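Local coordinates for protein cytochrome P450 (Zobellia galactanivorans, PDB 6G5Q) that belongs to the cytochrome P450 family of haem proteins and, in this model, holds 6-O-methyl-beta-D-galactopyranose close to its haem, at residues T30-H35 and S289-C294; R66-I71 and E209-M214; E109-T114 and T124-R129. All coordinates share one frame; numbering follows the deposited sequence.

How the contacts relate
All three contacts are largely buried, yet they join different elements. Contact 1 pairs two parallel strands of the five-stranded mixed sheet and rests on four backbone hydrogen bonds. Contact 2 sets a loop without regular structure against helix 207-220, with one backbone hydrogen bond, CA-H...O approaches around a glycine, and a glutamine that reaches the sugar. Contact 3 lies between the antiparallel helices 97-117 and 122-139 and depends on side chains around a phenylalanine. Contacts 1 and 3 sit on opposite sides of the chain's centre, their own centres about 36 Å apart. No two contacts share a helix or strand; of the three, contact 2 alone touches the sugar.

Contact 1 (T30-H35 and S289-C294)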
# COMPACT_ATOMS: atom_id res chain seq x y z
N THR A 30 -15.48 14.44 3.97
CA THR A 30 -16.61 13.59 3.57
C THR A 30 -16.18 12.26 2.90
O THR A 30 -15.69 12.23 1.75
CB THR A 30 -17.56 14.33 2.61
OG1 THR A 30 -17.85 15.61 3.14
CG2 THR A 30 -18.88 13.57 2.44
N MET A 31 -16.39 11.15 3.61
CA MET A 31 -15.94 9.86 3.12
C MET A 31 -16.90 9.22 2.12
O MET A 31 -18.06 8.99 2.45
CB MET A 31 -15.72 8.95 4.33
CG MET A 31 -14.87 9.58 5.43
SD MET A 31 -14.78 8.62 6.96
CE MET A 31 -13.98 7.11 6.37
N LEU A 32 -16.44 8.95 0.90
CA LEU A 32 -17.25 8.23 -0.09
C LEU A 32 -17.15 6.67 0.08
O LEU A 32 -16.06 6.10 0.03
CB LEU A 32 -16.91 8.69 -1.50
CG LEU A 32 -16.90 10.22 -1.72
CD1 LEU A 32 -16.77 10.56 -3.20
CD2 LEU A 32 -18.15 10.90 -1.17
N LEU A 33 -18.28 6.01 0.27
CA LEU A 33 -18.28 4.62 0.71
C LEU A 33 -18.72 3.56 -0.33
O LEU A 33 -18.38 2.38 -0.22
CB LEU A 33 -19.10 4.48 1.99
CG LEU A 33 -18.76 5.42 3.16
CD1 LEU A 33 -19.77 5.22 4.30
CD2 LEU A 33 -17.34 5.22 3.65
N ARG A 34 -19.49 3.99 -1.33
CA ARG A 34 -19.99 3.08 -2.35
C ARG A 34 -19.01 2.91 -3.52
O ARG A 34 -18.45 3.90 -4.03
CB ARG A 34 -21.36 3.58 -2.84
CG ARG A 34 -22.46 3.53 -1.77
CD ARG A 34 -23.80 4.04 -2.30
NE ARG A 34 -24.87 3.95 -1.29
CZ ARG A 34 -25.90 4.79 -1.19
NH1 ARG A 34 -26.00 5.81 -2.03
NH2 ARG A 34 -26.82 4.63 -0.25
N HIS A 35 -18.80 1.66 -3.91
CA HIS A 35 -17.96 1.31 -5.06
C HIS A 35 -18.22 2.16 -6.32
O HIS A 35 -17.25 2.69 -6.90
CB HIS A 35 -18.09 -0.20 -5.35
CG HIS A 35 -17.13 -0.74 -6.37
ND1 HIS A 35 -17.41 -0.77 -7.73
CD2 HIS A 35 -15.92 -1.34 -6.23
CE1 HIS A 35 -16.41 -1.34 -8.38
NE2 HIS A 35 -15.49 -1.70 -7.49
N SER A 289 -13.39 21.98 0.25
CA SER A 289 -13.33 20.97 1.32
C SER A 289 -12.66 19.68 0.80
O SER A 289 -12.33 19.57 -0.38
CB SER A 289 -14.69 20.71 1.97
OG SER A 289 -15.62 20.20 1.03
N ARG A 290 -12.45 18.73 1.69
CA ARG A 290 -11.88 17.42 1.30
C ARG A 290 -12.96 16.32 1.30
O ARG A 290 -13.79 16.26 2.21
CB ARG A 290 -10.76 17.01 2.25
CG ARG A 290 -9.62 18.03 2.34
CD ARG A 290 -8.42 17.38 2.95
NE ARG A 290 -8.67 17.04 4.35
CZ ARG A 290 -7.86 16.33 5.12
NH1 ARG A 290 -6.72 15.81 4.62
NH2 ARG A 290 -8.21 16.11 6.39
N ILE A 291 -12.92 15.47 0.27
CA ILE A 291 -13.58 14.16 0.33
C ILE A 291 -12.52 13.06 0.51
O ILE A 291 -11.31 13.34 0.38
CB ILE A 291 -14.35 13.85 -0.98
CG1 ILE A 291 -13.41 14.02 -2.16
CG2 ILE A 291 -15.60 14.72 -1.09
CD1 ILE A 291 -13.48 12.88 -3.12
N SER A 292 -12.94 11.83 0.83
CA SER A 292 -12.01 10.70 0.73
C SER A 292 -12.58 9.59 -0.16
O SER A 292 -13.80 9.40 -0.23
CB SER A 292 -11.57 10.16 2.08
OG SER A 292 -12.54 9.33 2.65
N LEU A 293 -11.68 8.91 -0.86
CA LEU A 293 -12.02 7.73 -1.64
C LEU A 293 -11.75 6.57 -0.70
O LEU A 293 -10.59 6.24 -0.44
CB LEU A 293 -11.16 7.64 -2.92
CG LEU A 293 -11.26 8.91 -3.77
CD1 LEU A 293 -10.15 9.09 -4.79
CD2 LEU A 293 -12.63 9.01 -4.39
N CYS A 294 -12.81 5.99 -0.14
CA CYS A 294 -12.63 4.97 0.89
C CYS A 294 -12.59 3.57 0.26
O CYS A 294 -13.62 2.85 0.19
CB CYS A 294 -13.68 5.08 1.98
SG CYS A 294 -13.42 3.93 3.35
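Leu32 places CG anti to its carbonyl carbon (chi1 -50°), and Ile291 sets CG1 between its own N and carbonyl carbon; the two side chains then meet on one face of the sheet, Leu32 CD1 lying 4.0 Å from Ile291 CD1 as they cross obliquely. Thr30 and Leu293 project to this same face. On the other face Met31 lies beside Ser292, whose OG comes 3.6 Å from Met31 CB and is hydrogen-bonded to Gln269 OE1.

The backbones run parallel, the strand axes 26° apart, with bridges pairing Thr30 with Ile291, Met31 with Ser292 and Leu32 with Leu293. Thr30 N binds Arg290 O at 3.0 Å, and Thr30 O accepts from Ser292 N at 2.9 Å. Leu32 continues the ladder, its N donating to Ser292 O at 2.9 Å while its O receives the longer bond from Cys294 N at 3.3 Å. That last donor lies in the carbonyl plane, whereas Ser292 N stands 46° out of the plane of the Thr30 carbonyl. Beyond the ladder, Leu33 CD2 packs 4.0 Å from Cys294 CB.

Strand 270-274 continues the sheet beyond 290-293, and Leu293 approaches the haem. The chemistry implies a seam fixed by alternating backbone bonds, with apolar contact on the Leu32 face and a buried serine hydroxyl satisfied by Gln269 on the other.

Contact 2 (R66-I71 and E209-M214); sequences RDTRQI and EVKGVM. With EMZ (6-O-methyl-beta-D-galactopyranose), chain C.
Gly212 meets the loop with bare backbone: its CA lies 3.3 Å from Arg69 O, while its own O receives Ile71 N at 3.1 Å. The N-H points almost straight at that oxygen (163°), yet the donor stands 73° above the carbonyl plane, well away from a lone-pair direction. Without a side chain at Gly212, the loop can lie close against helix 207-220; Gln70 CA and Gly212 CA are 4.1 Å apart.

Side chains flank this backbone meeting. Ile71 CG2 touches Val213 CG2 at 4.0 Å, the two side chains crossing at about a right angle, and Ile71 CD1 rests on the CG methylene of Glu209. Thr68 meets the aliphatic end of Lys211, with OG1 near CE; the lysine's NZ continues to a salt bridge with Asp177.

From the loop, Gln70 reaches the sugar. Its chain is extended beyond CG (chi2 -176°), bringing the amide to two neighbouring hydroxyls of 6-O-methyl-beta-D-galactopyranose: OE1 accepts from O4 at 2.6 Å and NE2 donates to O3 at 3.0 Å. Gln70 NE2 also lies 3.3 Å above the centre of the Arg66 guanidinium, whose NH1 binds Thr68 O near the guanidinium plane. Arg66 further forms salt bridges with Glu62 and Glu74, and Glu62 OE1 is also hydrogen-bonded to the sugar.

The two hydrogen bonds of the Gln70 amide match the O3 and O4 pair, and are consistent with a fixed rotation of that amide, on a loop that lies close against Gly212.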
# COMPACT_ATOMS: atom_id res chain seq x y z
N ARG A 66 5.40 18.51 6.00
CA ARG A 66 6.21 18.53 4.79
C ARG A 66 5.80 19.60 3.82
O ARG A 66 4.64 20.02 3.77
CB ARG A 66 6.27 17.14 4.10
CG ARG A 66 5.04 16.73 3.29
CD ARG A 66 5.24 15.37 2.62
NE ARG A 66 3.96 14.72 2.29
CZ ARG A 66 3.25 14.93 1.18
NH1 ARG A 66 3.69 15.77 0.24
NH2 ARG A 66 2.10 14.29 1.00
N ASP A 67 6.79 20.03 3.04
CA ASP A 67 6.63 21.10 2.06
C ASP A 67 6.81 20.55 0.62
O ASP A 67 6.34 21.16 -0.32
CB ASP A 67 7.59 22.29 2.37
N THR A 68 7.48 19.40 0.46
CA THR A 68 7.80 18.88 -0.86
C THR A 68 6.64 18.10 -1.52
O THR A 68 6.02 17.20 -0.90
CB THR A 68 9.05 18.00 -0.80
OG1 THR A 68 10.10 18.69 -0.09
CG2 THR A 68 9.53 17.65 -2.22
N ARG A 69 6.36 18.48 -2.77
CA ARG A 69 5.28 17.88 -3.54
C ARG A 69 5.68 16.47 -3.98
O ARG A 69 6.75 16.27 -4.53
CB ARG A 69 4.95 18.75 -4.76
CG ARG A 69 3.89 18.18 -5.68
CD ARG A 69 3.45 19.15 -6.76
NE ARG A 69 2.95 20.42 -6.18
CZ ARG A 69 1.74 20.60 -5.61
NH1 ARG A 69 0.86 19.61 -5.51
NH2 ARG A 69 1.42 21.79 -5.12
N GLN A 70 4.82 15.49 -3.72
CA GLN A 70 5.10 14.12 -4.14
C GLN A 70 4.67 13.92 -5.58
O GLN A 70 3.68 14.51 -6.04
CB GLN A 70 4.47 13.13 -3.17
CG GLN A 70 5.21 13.12 -1.83
CD GLN A 70 4.70 12.08 -0.86
OE1 GLN A 70 3.98 11.16 -1.24
NE2 GLN A 70 5.07 12.21 0.42
N ILE A 71 5.47 13.14 -6.33
CA ILE A 71 5.28 13.03 -7.77
C ILE A 71 5.31 11.56 -8.18
O ILE A 71 6.26 10.88 -7.78
CB ILE A 71 6.40 13.79 -8.50
CG1 ILE A 71 6.26 15.31 -8.33
CG2 ILE A 71 6.47 13.40 -9.99
CD1 ILE A 71 7.48 16.09 -8.82
N GLU A 209 12.40 17.55 -7.78
CA GLU A 209 11.49 16.52 -8.40
C GLU A 209 11.88 15.07 -8.01
O GLU A 209 11.01 14.28 -7.64
CB GLU A 209 11.40 16.67 -9.92
CG GLU A 209 10.60 17.88 -10.33
CD GLU A 209 10.95 18.36 -11.71
OE1 GLU A 209 12.17 18.58 -11.95
OE2 GLU A 209 10.00 18.51 -12.54
N VAL A 210 13.17 14.75 -8.08
CA VAL A 210 13.65 13.46 -7.61
C VAL A 210 13.21 13.21 -6.18
O VAL A 210 12.72 12.10 -5.88
CB VAL A 210 15.20 13.33 -7.80
CG1 VAL A 210 15.71 11.99 -7.29
CG2 VAL A 210 15.56 13.49 -9.27
N LYS A 211 13.35 14.21 -5.30
CA LYS A 211 12.93 14.08 -3.89
C LYS A 211 11.43 13.74 -3.75
O LYS A 211 11.02 12.90 -2.92
CB LYS A 211 13.30 15.33 -3.12
CG LYS A 211 13.17 15.24 -1.60
CD LYS A 211 13.13 16.66 -1.06
CE LYS A 211 12.77 16.74 0.43
NZ LYS A 211 14.01 17.01 1.21
N GLY A 212 10.62 14.37 -4.59
CA GLY A 212 9.19 14.08 -4.65
C GLY A 212 8.84 12.65 -5.11
O GLY A 212 7.85 12.09 -4.65
N VAL A 213 9.63 12.08 -6.02
CA VAL A 213 9.47 10.69 -6.43
C VAL A 213 9.91 9.76 -5.30
O VAL A 213 9.19 8.83 -4.94
CB VAL A 213 10.22 10.36 -7.74
CG1 VAL A 213 10.01 8.89 -8.10
CG2 VAL A 213 9.70 11.27 -8.85
N MET A 214 11.05 10.05 -4.70
CA MET A 214 11.66 9.13 -3.74
C MET A 214 10.93 9.10 -2.40
O MET A 214 10.77 8.00 -1.82
CB MET A 214 13.15 9.42 -3.57
CG MET A 214 13.98 9.20 -4.85
SD MET A 214 13.67 7.56 -5.56
CE MET A 214 14.21 6.46 -4.21
C4 EMZ C . 2.12 9.57 0.59
C5 EMZ C . 1.06 8.44 0.43
C6 EMZ C . 1.11 7.79 -0.94
C3 EMZ C . 2.14 10.03 2.04
CAM EMZ C . -0.31 6.68 -2.35
O6 EMZ C . 0.11 6.77 -0.99
O5 EMZ C . 1.29 7.34 1.35
C1 EMZ C . 1.07 7.92 2.62
O1 EMZ C . 0.91 6.91 3.59
C2 EMZ C . 2.34 8.76 2.84
O2 EMZ C . 2.61 9.04 4.19
O3 EMZ C . 3.21 10.93 2.33
O4 EMZ C . 3.41 9.05 0.23

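Contact 3 (E109-T114 and T124-R129)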
# COMPACT_ATOMS: atom_id res chain seq x y z
N GLU A 109 14.82 -17.61 2.22
CA GLU A 109 15.71 -17.49 3.37
C GLU A 109 14.99 -17.03 4.66
O GLU A 109 15.24 -17.57 5.75
CB GLU A 109 16.88 -16.54 3.06
CG GLU A 109 17.74 -16.18 4.27
CD GLU A 109 18.97 -15.35 3.92
OE1 GLU A 109 19.73 -15.72 2.99
OE2 GLU A 109 19.21 -14.32 4.60
N ILE A 110 14.10 -16.04 4.55
CA ILE A 110 13.51 -15.55 5.77
C ILE A 110 12.51 -16.54 6.34
O ILE A 110 12.40 -16.67 7.56
CB ILE A 110 12.90 -14.15 5.68
CG1 ILE A 110 12.67 -13.70 7.13
CG2 ILE A 110 11.57 -14.17 4.98
CD1 ILE A 110 12.19 -12.29 7.34
N VAL A 111 11.81 -17.28 5.46
CA VAL A 111 10.93 -18.37 5.89
C VAL A 111 11.69 -19.53 6.60
O VAL A 111 11.23 -20.00 7.62
CB VAL A 111 9.98 -18.85 4.76
CG1 VAL A 111 9.22 -20.10 5.17
CG2 VAL A 111 9.00 -17.75 4.36
N GLU A 112 12.83 -19.98 6.07
CA GLU A 112 13.71 -20.96 6.76
C GLU A 112 14.20 -20.50 8.13
O GLU A 112 14.20 -21.27 9.07
CB GLU A 112 14.93 -21.36 5.91
CG GLU A 112 14.64 -22.00 4.56
CD GLU A 112 14.03 -23.41 4.60
OE1 GLU A 112 13.85 -24.04 5.68
OE2 GLU A 112 13.70 -23.92 3.50
N GLU A 113 14.66 -19.25 8.24
CA GLU A 113 15.11 -18.68 9.49
C GLU A 113 13.95 -18.74 10.49
O GLU A 113 14.16 -19.13 11.62
CB GLU A 113 15.52 -17.22 9.28
CG GLU A 113 16.27 -16.51 10.40
CD GLU A 113 16.98 -15.22 9.92
OE1 GLU A 113 16.28 -14.24 9.58
OE2 GLU A 113 18.24 -15.20 9.88
N THR A 114 12.75 -18.37 10.06
CA THR A 114 11.61 -18.33 10.96
C THR A 114 11.21 -19.74 11.43
O THR A 114 10.80 -19.92 12.59
CB THR A 114 10.43 -17.60 10.30
OG1 THR A 114 10.82 -16.26 9.98
CG2 THR A 114 9.21 -17.52 11.23
N THR A 124 7.43 -7.00 13.23
CA THR A 124 8.82 -6.52 13.19
C THR A 124 9.83 -7.54 12.69
O THR A 124 10.70 -7.20 11.88
CB THR A 124 9.25 -5.93 14.55
OG1 THR A 124 8.57 -4.68 14.71
CG2 THR A 124 10.77 -5.67 14.64
N ASP A 125 9.75 -8.78 13.18
CA ASP A 125 10.79 -9.76 12.89
C ASP A 125 10.66 -10.40 11.52
O ASP A 125 11.62 -10.99 11.02
CB ASP A 125 10.86 -10.87 13.94
CG ASP A 125 11.08 -10.34 15.38
OD1 ASP A 125 11.51 -9.17 15.57
OD2 ASP A 125 10.79 -11.14 16.33
N PHE A 126 9.47 -10.31 10.93
CA PHE A 126 9.23 -10.94 9.66
C PHE A 126 8.81 -9.91 8.58
O PHE A 126 9.54 -9.71 7.62
CB PHE A 126 8.20 -12.06 9.80
CG PHE A 126 8.07 -12.90 8.58
CD1 PHE A 126 7.34 -12.44 7.48
CD2 PHE A 126 8.68 -14.15 8.50
CE1 PHE A 126 7.25 -13.19 6.32
CE2 PHE A 126 8.58 -14.92 7.35
CZ PHE A 126 7.86 -14.43 6.25
N ALA A 127 7.64 -9.29 8.73
CA ALA A 127 7.10 -8.40 7.73
C ALA A 127 8.01 -7.19 7.40
O ALA A 127 8.26 -6.89 6.21
CB ALA A 127 5.68 -7.96 8.08
N LEU A 128 8.52 -6.50 8.42
CA LEU A 128 9.40 -5.34 8.20
C LEU A 128 10.72 -5.74 7.54
O LEU A 128 11.22 -5.00 6.69
CB LEU A 128 9.66 -4.57 9.49
CG LEU A 128 10.75 -3.49 9.49
CD1 LEU A 128 10.34 -2.26 8.71
CD2 LEU A 128 11.09 -3.07 10.90
N ARG A 129 11.27 -6.89 7.88
CA ARG A 129 12.48 -7.38 7.24
C ARG A 129 12.22 -7.69 5.78
O ARG A 129 13.05 -7.36 4.93
CB ARG A 129 13.01 -8.67 7.89
CG ARG A 129 14.14 -8.55 8.90
CD ARG A 129 13.63 -8.14 10.26
NE ARG A 129 14.70 -8.01 11.25
CZ ARG A 129 14.65 -7.24 12.35
NH1 ARG A 129 13.59 -6.47 12.63
NH2 ARG A 129 15.70 -7.21 13.18
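Apolar contact joins Ile110 and Val111 to the Phe126 ring. Phe126 sends CG anti to its backbone N (chi1 -170°), carrying the ring toward helix 97-117; the local axes of this helix and helix 122-139 are antiparallel and 10.9 Å apart. Ile110 CD1 lies over one face of the ring, 4.1 Å above its plane and displaced toward the rim. The other branch of the same residue, CG2, reaches Phe126 CE2 at 3.9 Å. Val111 approaches at the ring's edge, near its plane, its CG2 being 4.0 Å from Phe126 CZ. Ile110 CD1 also packs against CB of Arg129, farther along helix 122-139, at 3.8 Å, the two side chains crossing at about a right angle.

Polar-to-aromatic contact is supplied by Thr114. Its OG1 sits at the ring edge, 3.3 Å from Phe126 CD2, and the two side chains cross at about a right angle.

As for hydrogen bonds, Thr114 and Arg129 each bond back to their own helix. Thr114 OG1 donates to Ile110 O at 2.9 Å, and Thr114 N donates to the same oxygen from the opposite face of its carbonyl plane. Ile110 O is thus gripped by two donors, and its bond to OG1 ties the hydroxyl back one turn earlier. In the partner helix, which has a wider pi-type turn at 124-127, Arg129 bends at chi2 (81°) and its NH1 reaches Thr124 O, standing 55° above the carbonyl plane.

Outside the pair, Phe126 also touches Leu343 of helix 333-350 and Ile233 of helix 222-238, so the ring bears on several helices of the bundle. Between the two helices, then, cohesion comes from the Phe126 ring, met over one face by Ile110 and at its edge by Val111 and Thr114.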